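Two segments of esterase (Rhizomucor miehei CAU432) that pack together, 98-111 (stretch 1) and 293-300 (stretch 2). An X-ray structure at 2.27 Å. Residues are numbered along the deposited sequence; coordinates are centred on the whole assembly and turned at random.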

# COMPACT_ATOMS: atom_id res chain seq x y z
N LEU A 98 -12.19 -1.46 -23.36
CA LEU A 98 -12.43 -2.89 -23.22
C LEU A 98 -11.30 -3.55 -22.42
O LEU A 98 -11.55 -4.33 -21.49
CB LEU A 98 -12.57 -3.54 -24.62
CG LEU A 98 -12.94 -5.03 -24.76
CD1 LEU A 98 -14.28 -5.39 -24.09
CD2 LEU A 98 -12.91 -5.47 -26.24
N THR A 99 -10.05 -3.23 -22.74
CA THR A 99 -8.95 -3.83 -21.99
C THR A 99 -9.00 -3.40 -20.53
O THR A 99 -8.60 -4.16 -19.63
CB THR A 99 -7.59 -3.47 -22.57
OG1 THR A 99 -7.41 -2.04 -22.55
CG2 THR A 99 -7.49 -3.96 -24.01
N HIS A 100 -9.50 -2.20 -20.28
CA HIS A 100 -9.48 -1.69 -18.91
C HIS A 100 -10.85 -1.71 -18.28
O HIS A 100 -11.07 -1.11 -17.22
CB HIS A 100 -8.91 -0.27 -18.87
CG HIS A 100 -7.44 -0.22 -19.15
ND1 HIS A 100 -6.90 -0.54 -20.38
CD2 HIS A 100 -6.39 0.07 -18.34
CE1 HIS A 100 -5.58 -0.44 -20.32
NE2 HIS A 100 -5.24 -0.07 -19.09
N ARG A 101 -11.79 -2.39 -18.94
CA ARG A 101 -13.15 -2.49 -18.43
C ARG A 101 -13.17 -3.04 -17.02
O ARG A 101 -13.89 -2.54 -16.15
CB ARG A 101 -14.00 -3.37 -19.35
CG ARG A 101 -15.39 -3.64 -18.76
CD ARG A 101 -16.24 -4.48 -19.69
NE ARG A 101 -15.63 -5.79 -19.90
CZ ARG A 101 -15.99 -6.64 -20.85
NH1 ARG A 101 -16.95 -6.32 -21.70
NH2 ARG A 101 -15.38 -7.81 -20.95
N ARG A 102 -12.43 -4.11 -16.78
CA ARG A 102 -12.44 -4.73 -15.46
C ARG A 102 -11.99 -3.72 -14.39
O ARG A 102 -12.69 -3.45 -13.40
CB ARG A 102 -11.55 -5.98 -15.48
CG ARG A 102 -11.29 -6.62 -14.12
CD ARG A 102 -12.49 -7.36 -13.58
NE ARG A 102 -12.84 -8.47 -14.48
CZ ARG A 102 -13.79 -9.37 -14.24
NH1 ARG A 102 -14.49 -9.32 -13.12
NH2 ARG A 102 -14.02 -10.32 -15.12
N THR A 103 -10.81 -3.15 -14.62
CA THR A 103 -10.23 -2.18 -13.70
C THR A 103 -11.17 -1.00 -13.43
O THR A 103 -11.40 -0.60 -12.28
CB THR A 103 -8.90 -1.67 -14.26
OG1 THR A 103 -8.00 -2.78 -14.41
CG2 THR A 103 -8.31 -0.62 -13.33
N VAL A 104 -11.71 -0.44 -14.51
CA VAL A 104 -12.57 0.73 -14.45
C VAL A 104 -13.91 0.45 -13.75
O VAL A 104 -14.34 1.22 -12.88
CB VAL A 104 -12.81 1.29 -15.88
CG1 VAL A 104 -13.99 2.24 -15.89
CG2 VAL A 104 -11.53 2.00 -16.40
N TYR A 105 -14.55 -0.66 -14.08
CA TYR A 105 -15.82 -0.99 -13.43
C TYR A 105 -15.60 -1.21 -11.94
O TYR A 105 -16.39 -0.68 -11.10
CB TYR A 105 -16.48 -2.24 -14.04
CG TYR A 105 -17.14 -2.03 -15.40
CD1 TYR A 105 -16.76 -0.98 -16.23
CD2 TYR A 105 -18.15 -2.90 -15.84
CE1 TYR A 105 -17.37 -0.80 -17.49
CE2 TYR A 105 -18.76 -2.73 -17.09
CZ TYR A 105 -18.36 -1.68 -17.91
OH TYR A 105 -18.95 -1.50 -19.15
N GLU A 106 -14.53 -1.94 -11.59
CA GLU A 106 -14.23 -2.17 -10.16
C GLU A 106 -13.93 -0.87 -9.40
O GLU A 106 -14.41 -0.66 -8.29
CB GLU A 106 -13.04 -3.13 -10.00
CG GLU A 106 -13.37 -4.60 -10.27
CD GLU A 106 -14.31 -5.25 -9.24
OE1 GLU A 106 -14.47 -4.72 -8.11
OE2 GLU A 106 -14.87 -6.32 -9.56
N LEU A 107 -13.12 -0.01 -9.99
CA LEU A 107 -12.80 1.28 -9.38
C LEU A 107 -14.07 2.11 -9.19
O LEU A 107 -14.30 2.72 -8.16
CB LEU A 107 -11.79 2.01 -10.27
CG LEU A 107 -11.27 3.36 -9.77
CD1 LEU A 107 -10.55 3.27 -8.39
CD2 LEU A 107 -10.38 4.00 -10.84
N THR A 108 -14.90 2.11 -10.22
CA THR A 108 -16.18 2.80 -10.19
C THR A 108 -17.00 2.38 -9.00
O THR A 108 -17.45 3.25 -8.22
CB THR A 108 -16.99 2.54 -11.46
OG1 THR A 108 -16.29 3.05 -12.61
CG2 THR A 108 -18.37 3.18 -11.34
N VAL A 109 -17.22 1.08 -8.81
CA VAL A 109 -18.13 0.72 -7.71
C VAL A 109 -17.46 0.70 -6.35
O VAL A 109 -18.12 0.93 -5.32
CB VAL A 109 -18.80 -0.66 -7.92
CG1 VAL A 109 -19.57 -0.67 -9.26
CG2 VAL A 109 -17.75 -1.76 -7.92
N ARG A 110 -16.15 0.48 -6.30
CA ARG A 110 -15.48 0.48 -5.01
C ARG A 110 -15.31 1.91 -4.49
O ARG A 110 -15.48 2.15 -3.31
CB ARG A 110 -14.13 -0.22 -5.08
CG ARG A 110 -14.23 -1.72 -5.32
CD ARG A 110 -12.85 -2.36 -5.29
NE ARG A 110 -12.82 -3.66 -5.97
CZ ARG A 110 -11.92 -4.61 -5.72
NH1 ARG A 110 -10.98 -4.41 -4.80
NH2 ARG A 110 -11.95 -5.75 -6.42
N ALA A 111 -15.00 2.85 -5.36
CA ALA A 111 -14.80 4.23 -4.94
C ALA A 111 -16.13 4.99 -4.89
O ALA A 111 -16.20 6.06 -4.30
CB ALA A 111 -13.82 4.95 -5.87
N ILE A 293 -1.22 -5.88 -14.77
CA ILE A 293 -2.34 -6.55 -14.15
C ILE A 293 -3.65 -5.77 -14.33
O ILE A 293 -4.72 -6.33 -14.11
CB ILE A 293 -2.06 -6.84 -12.67
CG1 ILE A 293 -1.72 -5.58 -11.88
CG2 ILE A 293 -0.88 -7.81 -12.57
CD1 ILE A 293 -1.37 -5.91 -10.43
N PHE A 294 -3.57 -4.51 -14.74
CA PHE A 294 -4.79 -3.70 -14.86
C PHE A 294 -5.33 -3.51 -16.29
O PHE A 294 -6.30 -2.76 -16.49
CB PHE A 294 -4.58 -2.32 -14.22
CG PHE A 294 -4.39 -2.40 -12.73
CD1 PHE A 294 -5.45 -2.78 -11.92
CD2 PHE A 294 -3.17 -2.10 -12.15
CE1 PHE A 294 -5.29 -2.87 -10.54
CE2 PHE A 294 -3.00 -2.18 -10.77
CZ PHE A 294 -4.06 -2.56 -9.97
N ASN A 295 -4.74 -4.21 -17.26
CA ASN A 295 -5.25 -4.16 -18.64
C ASN A 295 -5.68 -5.52 -19.20
O ASN A 295 -5.52 -5.79 -20.39
CB ASN A 295 -4.18 -3.57 -19.57
CG ASN A 295 -2.88 -4.37 -19.56
OD1 ASN A 295 -1.95 -4.05 -18.81
ND2 ASN A 295 -2.78 -5.38 -20.42
N LEU A 296 -6.22 -6.37 -18.33
CA LEU A 296 -6.60 -7.72 -18.72
C LEU A 296 -8.09 -7.97 -18.49
O LEU A 296 -8.80 -7.13 -17.90
CB LEU A 296 -5.76 -8.74 -17.94
CG LEU A 296 -4.24 -8.51 -18.05
CD1 LEU A 296 -3.47 -9.47 -17.16
CD2 LEU A 296 -3.72 -8.62 -19.50
N ALA A 297 -8.58 -9.11 -18.97
CA ALA A 297 -10.01 -9.41 -18.89
C ALA A 297 -10.44 -9.64 -17.45
O ALA A 297 -11.59 -9.36 -17.07
CB ALA A 297 -10.35 -10.62 -19.76
N THR A 298 -9.50 -10.15 -16.65
CA THR A 298 -9.73 -10.43 -15.23
C THR A 298 -8.80 -9.60 -14.35
O THR A 298 -7.88 -8.93 -14.84
CB THR A 298 -9.49 -11.89 -14.91
OG1 THR A 298 -8.17 -12.24 -15.36
CG2 THR A 298 -10.51 -12.78 -15.61
N LEU A 299 -9.00 -9.68 -13.05
CA LEU A 299 -8.20 -8.92 -12.10
C LEU A 299 -7.56 -9.85 -11.08
O LEU A 299 -8.28 -10.55 -10.37
CB LEU A 299 -9.09 -7.88 -11.41
CG LEU A 299 -8.38 -6.95 -10.43
CD1 LEU A 299 -7.36 -6.09 -11.19
CD2 LEU A 299 -9.41 -6.08 -9.72
N SER A 300 -6.23 -9.82 -10.99
CA SER A 300 -5.52 -10.69 -10.05
C SER A 300 -5.91 -10.34 -8.61
O SER A 300 -6.40 -9.25 -8.36
CB SER A 300 -4.00 -10.58 -10.22
OG SER A 300 -3.47 -9.38 -9.69
O HOH W 1 -11.21 -5.73 -19.16
O HOH W 2 -9.00 -4.23 -16.61
O HOH W 3 -13.40 -7.43 -18.79

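Which direct hydrogen bonds join the helix to the irregular segment? All of them run from side chains of the first helical turns to backbone carbonyls. Arg-102 folds its side chain so that the edge of its guanidinium meets Ala-297 O, with NE at 3.0 Å and NH2 at 3.3 Å from that oxygen; one carbonyl thus accepts from two nitrogens. Thr-103 OG1 donates to Phe-294 O over 2.7 Å, and the same hydroxyl lies at the edge of the Phe-294 ring.

How does water extend this bonding? Near the start of the helix, backbone N atoms lack a carbonyl one turn back to bond, and water serves two of them. Water 1 accepts from Arg-102 N at 3.1 Å and is within hydrogen-bonding distance of Leu-296 O, also at 3.1 Å. Water 2 accepts from Thr-103 N at 2.9 Å and lies 3.1 Å from Phe-294 O, so this carbonyl is approached by both the water and the threonine hydroxyl.

What happens where the backbones come closest? His-100, the N-cap residue, lies beside Asn-295, their CA atoms 4.9 Å apart. Asn-295 CA sits over one face of the imidazole and also makes a CA-H...O contact with Thr-99 O at 3.5 Å. The ring is steadied from its own side by a hydrogen bond between Thr-99 OG1 and His-100 ND1, 2.7 Å long.

Where is the nonpolar packing? Leu-299 points toward the helix, and its CB rests 3.7 Å from Arg-102 CG, aliphatic carbon against aliphatic carbon. Further along, its CD2 comes within 4.3 Å of Glu-106 CG and 4.2 Å of Arg-110 NH2. Those two helix residues, one turn apart, are tied by a salt bridge, Arg-110 NE to Glu-106 OE1 at 2.9 Å, so the leucine packs against a paired surface.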